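Local structure of prolyl oligopeptidase (Novosphingobium capsulatum, 1YR2) at residues T146-P154 / F193-P201. The protein probably cleaves oligopeptides on the carboxyl side of proline, and far less readily of alanine, as a serine endopeptidase of the prolyl oligopeptidase family. Residues are numbered along the deposited sequence; the frame is centred on the assembly and turned at random.
Sequences TKGRVLLDP and FVGVADGKP
The guanidinium group of Arg149 carries Ala197 O over one face and Val196 O at its edge, a compact illustration of how neighbouring blades of a beta-propeller can be joined through a loop. Residues 149-152 form the outermost strand of one four-stranded antiparallel blade, whereas 193-195 end the third strand of the next blade, and the loop that follows leads to its fourth, 204-210. Arg149 grips the loop end-on, both terminal nitrogens converging on a single carbonyl oxygen. Arg149 NH1 lies 2.8 Å from Val196 O, almost in line with the C=O bond; Arg149 NH2, 3.1 Å from that oxygen, comes from above the carbonyl plane through a more bent bond. With CG anti to the backbone N, the arginine chain runs out extended and then bends at chi3 (52°), which turns the guanidinium to the carbonyl.

Next to this polar grip the contact is apolar. Leu151 and Leu152 sit opposite the single residue Leu135 of strand 134-139, a classic beta bulge, and both leucines touch the second blade. Leu152 CD2 approaches Val194 CG1 at 4.4 Å and packs further against Leu177 and Tyr179. The loop is braced internally by an Asx turn, Lys200 N donating to Asp198 OD1, and Gly199, with positive phi (73°), sits in the middle of this turn. Against that glycine rests the tip of Leu151, whose CD1 sits 3.9 Å from Gly199 CA and 4.1 Å from Val194 CG1.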
ATOM      1  N   THR A 146     -22.499  12.234 -15.494  1.00 17.77           N
ATOM      2  CA  THR A 146     -23.712  11.547 -15.927  1.00 18.74           C
ATOM      3  C   THR A 146     -23.705  10.180 -15.318  1.00 17.73           C
ATOM      4  O   THR A 146     -22.729   9.486 -15.500  1.00 17.69           O
ATOM      5  CB  THR A 146     -23.650  11.312 -17.465  1.00 18.86           C
ATOM      6  OG1 THR A 146     -23.533  12.551 -18.144  1.00 19.81           O
ATOM      7  CG2 THR A 146     -24.966  10.619 -18.019  1.00 22.03           C
ATOM      8  N   LYS A 147     -24.770   9.770 -14.631  1.00 16.35           N
ATOM      9  CA  LYS A 147     -24.862   8.390 -14.098  1.00 16.88           C
ATOM     10  C   LYS A 147     -24.751   7.326 -15.207  1.00 16.21           C
ATOM     11  O   LYS A 147     -25.475   7.342 -16.212  1.00 15.44           O
ATOM     12  CB  LYS A 147     -26.157   8.192 -13.281  1.00 16.60           C
ATOM     13  CG  LYS A 147     -26.291   6.831 -12.650  1.00 18.10           C
ATOM     14  CD  LYS A 147     -25.237   6.576 -11.591  1.00 19.11           C
ATOM     15  CE  LYS A 147     -25.371   5.162 -10.979  1.00 19.39           C
ATOM     16  NZ  LYS A 147     -24.415   4.957  -9.831  1.00 19.86           N
ATOM     17  N   GLY A 148     -23.819   6.410 -15.024  1.00 14.56           N
ATOM     18  CA  GLY A 148     -23.639   5.333 -15.973  1.00 14.25           C
ATOM     19  C   GLY A 148     -24.688   4.253 -15.825  1.00 14.13           C
ATOM     20  O   GLY A 148     -25.308   4.163 -14.798  1.00 13.02           O
ATOM     21  N   ARG A 149     -24.828   3.447 -16.866  1.00 13.56           N
ATOM     22  CA  ARG A 149     -25.739   2.302 -16.886  1.00 14.40           C
ATOM     23  C   ARG A 149     -25.015   1.087 -16.299  1.00 14.25           C
ATOM     24  O   ARG A 149     -23.833   0.854 -16.589  1.00 13.59           O
ATOM     25  CB  ARG A 149     -26.179   2.048 -18.334  1.00 13.78           C
ATOM     26  CG  ARG A 149     -26.881   0.742 -18.569  1.00 16.66           C
ATOM     27  CD  ARG A 149     -27.482   0.629 -19.935  1.00 18.28           C
ATOM     28  NE  ARG A 149     -26.544   0.931 -21.044  1.00 15.60           N
ATOM     29  CZ  ARG A 149     -25.884   0.023 -21.769  1.00 13.15           C
ATOM     30  NH1 ARG A 149     -25.964  -1.277 -21.476  1.00 15.47           N
ATOM     31  NH2 ARG A 149     -25.117   0.430 -22.787  1.00 17.14           N
ATOM     32  N   VAL A 150     -25.703   0.329 -15.454  1.00 13.99           N
ATOM     33  CA  VAL A 150     -25.126  -0.872 -14.894  1.00 15.07           C
ATOM     34  C   VAL A 150     -25.056  -1.958 -15.957  1.00 15.26           C
ATOM     35  O   VAL A 150     -26.060  -2.451 -16.448  1.00 14.08           O
ATOM     36  CB  VAL A 150     -25.914  -1.370 -13.701  1.00 16.07           C
ATOM     37  CG1 VAL A 150     -25.352  -2.700 -13.189  1.00 16.06           C
ATOM     38  CG2 VAL A 150     -25.937  -0.268 -12.616  1.00 17.53           C
ATOM     39  N   LEU A 151     -23.839  -2.322 -16.298  1.00 14.66           N
ATOM     40  CA  LEU A 151     -23.538  -3.370 -17.242  1.00 13.80           C
ATOM     41  C   LEU A 151     -23.358  -4.709 -16.540  1.00 14.46           C
ATOM     42  O   LEU A 151     -23.921  -5.690 -17.005  1.00 12.88           O
ATOM     43  CB  LEU A 151     -22.286  -2.998 -18.050  1.00 15.09           C
ATOM     44  CG  LEU A 151     -21.950  -3.948 -19.196  1.00 14.86           C
ATOM     45  CD1 LEU A 151     -23.119  -4.122 -20.213  1.00 16.15           C
ATOM     46  CD2 LEU A 151     -20.701  -3.449 -19.914  1.00 16.68           C
ATOM     47  N   LEU A 152     -22.566  -4.768 -15.466  1.00 13.62           N
ATOM     48  CA  LEU A 152     -22.568  -5.920 -14.562  1.00 15.27           C
ATOM     49  C   LEU A 152     -22.770  -5.494 -13.122  1.00 15.46           C
ATOM     50  O   LEU A 152     -22.214  -4.493 -12.684  1.00 13.74           O
ATOM     51  CB  LEU A 152     -21.248  -6.697 -14.655  1.00 14.61           C
ATOM     52  CG  LEU A 152     -20.748  -7.155 -16.027  1.00 17.25           C
ATOM     53  CD1 LEU A 152     -19.296  -7.598 -15.919  1.00 18.02           C
ATOM     54  CD2 LEU A 152     -21.643  -8.260 -16.508  1.00 19.13           C
ATOM     55  N   ASP A 153     -23.602  -6.238 -12.384  1.00 16.38           N
ATOM     56  CA  ASP A 153     -23.708  -6.059 -10.953  1.00 16.92           C
ATOM     57  C   ASP A 153     -23.455  -7.379 -10.220  1.00 17.71           C
ATOM     58  O   ASP A 153     -24.375  -8.150  -9.966  1.00 18.63           O
ATOM     59  CB  ASP A 153     -25.047  -5.501 -10.549  1.00 18.22           C
ATOM     60  CG  ASP A 153     -25.051  -5.061  -9.090  1.00 19.09           C
ATOM     61  OD1 ASP A 153     -24.143  -5.479  -8.325  1.00 20.26           O
ATOM     62  OD2 ASP A 153     -25.877  -4.255  -8.636  1.00 19.85           O
ATOM     63  N   PRO A 154     -22.213  -7.618  -9.857  1.00 18.16           N
ATOM     64  CA  PRO A 154     -21.836  -8.903  -9.257  1.00 19.52           C
ATOM     65  C   PRO A 154     -22.530  -9.190  -7.923  1.00 20.56           C
ATOM     66  O   PRO A 154     -22.693 -10.363  -7.580  1.00 22.31           O
ATOM     67  CB  PRO A 154     -20.339  -8.784  -9.096  1.00 18.78           C
ATOM     68  CG  PRO A 154     -19.939  -7.651  -9.942  1.00 19.73           C
ATOM     69  CD  PRO A 154     -21.067  -6.719 -10.010  1.00 17.93           C
ATOM     70  N   PHE A 193     -19.520 -13.477 -21.542  1.00 15.45           N
ATOM     71  CA  PHE A 193     -19.567 -12.318 -22.413  1.00 16.17           C
ATOM     72  C   PHE A 193     -20.966 -11.676 -22.299  1.00 17.46           C
ATOM     73  O   PHE A 193     -21.991 -12.353 -22.170  1.00 16.72           O
ATOM     74  CB  PHE A 193     -19.293 -12.741 -23.870  1.00 15.20           C
ATOM     75  CG  PHE A 193     -17.955 -13.417 -24.105  1.00 16.39           C
ATOM     76  CD1 PHE A 193     -17.779 -14.777 -23.871  1.00 13.44           C
ATOM     77  CD2 PHE A 193     -16.859 -12.678 -24.592  1.00 16.20           C
ATOM     78  CE1 PHE A 193     -16.557 -15.375 -24.067  1.00 14.32           C
ATOM     79  CE2 PHE A 193     -15.654 -13.268 -24.840  1.00 13.54           C
ATOM     80  CZ  PHE A 193     -15.470 -14.605 -24.585  1.00 14.68           C
ATOM     81  N   VAL A 194     -20.995 -10.354 -22.430  1.00 17.94           N
ATOM     82  CA  VAL A 194     -22.238  -9.608 -22.512  1.00 17.38           C
ATOM     83  C   VAL A 194     -22.162  -8.660 -23.730  1.00 16.51           C
ATOM     84  O   VAL A 194     -21.081  -8.197 -24.127  1.00 14.61           O
ATOM     85  CB  VAL A 194     -22.465  -8.861 -21.181  1.00 18.09           C
ATOM     86  CG1 VAL A 194     -21.399  -7.827 -20.919  1.00 19.64           C
ATOM     87  CG2 VAL A 194     -23.784  -8.223 -21.111  1.00 22.75           C
ATOM     88  N   GLY A 195     -23.304  -8.465 -24.386  1.00 14.84           N
ATOM     89  CA  GLY A 195     -23.444  -7.452 -25.411  1.00 14.39           C
ATOM     90  C   GLY A 195     -23.649  -6.123 -24.723  1.00 13.45           C
ATOM     91  O   GLY A 195     -24.439  -5.962 -23.802  1.00 12.46           O
ATOM     92  N   VAL A 196     -22.912  -5.138 -25.157  1.00 12.39           N
ATOM     93  CA  VAL A 196     -22.880  -3.904 -24.423  1.00 13.30           C
ATOM     94  C   VAL A 196     -24.139  -3.063 -24.642  1.00 14.55           C
ATOM     95  O   VAL A 196     -24.653  -2.462 -23.685  1.00 13.69           O
ATOM     96  CB  VAL A 196     -21.616  -3.104 -24.773  1.00 12.38           C
ATOM     97  CG1 VAL A 196     -21.654  -1.752 -24.164  1.00 14.32           C
ATOM     98  CG2 VAL A 196     -20.349  -3.856 -24.289  1.00 13.20           C
ATOM     99  N   ALA A 197     -24.618  -2.980 -25.890  1.00 15.97           N
ATOM    100  CA  ALA A 197     -25.794  -2.160 -26.223  1.00 17.85           C
ATOM    101  C   ALA A 197     -26.982  -2.516 -25.326  1.00 18.72           C
ATOM    102  O   ALA A 197     -27.618  -1.624 -24.759  1.00 19.41           O
ATOM    103  CB  ALA A 197     -26.191  -2.327 -27.702  1.00 18.72           C
ATOM    104  N   ASP A 198     -27.289  -3.799 -25.190  1.00 19.85           N
ATOM    105  CA  ASP A 198     -28.452  -4.218 -24.380  1.00 20.69           C
ATOM    106  C   ASP A 198     -28.132  -4.828 -23.010  1.00 21.21           C
ATOM    107  O   ASP A 198     -29.030  -5.034 -22.207  1.00 20.35           O
ATOM    108  CB  ASP A 198     -29.376  -5.158 -25.146  1.00 21.36           C
ATOM    109  CG  ASP A 198     -28.683  -6.429 -25.627  1.00 24.28           C
ATOM    110  OD1 ASP A 198     -27.501  -6.725 -25.253  1.00 24.76           O
ATOM    111  OD2 ASP A 198     -29.268  -7.198 -26.426  1.00 28.15           O
ATOM    112  N   GLY A 199     -26.871  -5.119 -22.749  1.00 21.05           N
ATOM    113  CA  GLY A 199     -26.489  -5.688 -21.475  1.00 21.87           C
ATOM    114  C   GLY A 199     -26.886  -7.148 -21.300  1.00 22.94           C
ATOM    115  O   GLY A 199     -26.829  -7.648 -20.183  1.00 23.67           O
ATOM    116  N   LYS A 200     -27.199  -7.848 -22.382  1.00 22.27           N
ATOM    117  CA  LYS A 200     -27.615  -9.236 -22.283  1.00 23.08           C
ATOM    118  C   LYS A 200     -26.472 -10.221 -22.500  1.00 22.46           C
ATOM    119  O   LYS A 200     -25.652 -10.027 -23.410  1.00 22.31           O
ATOM    120  CB  LYS A 200     -28.742  -9.517 -23.281  1.00 23.79           C
ATOM    121  CG  LYS A 200     -30.086  -8.923 -22.833  1.00 25.80           C
ATOM    122  CD  LYS A 200     -30.983  -8.607 -24.019  1.00 29.52           C
ATOM    123  CE  LYS A 200     -32.423  -8.232 -23.603  1.00 31.42           C
ATOM    124  NZ  LYS A 200     -33.013  -7.176 -24.519  1.00 33.56           N
ATOM    125  N   PRO A 201     -26.419 -11.288 -21.688  1.00 22.74           N
ATOM    126  CA  PRO A 201     -25.380 -12.326 -21.856  1.00 21.47           C
ATOM    127  C   PRO A 201     -25.365 -12.951 -23.259  1.00 20.78           C
ATOM    128  O   PRO A 201     -26.414 -13.087 -23.848  1.00 20.07           O
ATOM    129  CB  PRO A 201     -25.730 -13.390 -20.801  1.00 21.65           C
ATOM    130  CG  PRO A 201     -27.140 -13.062 -20.293  1.00 23.40           C
ATOM    131  CD  PRO A 201     -27.346 -11.594 -20.573  1.00 22.95           C
TER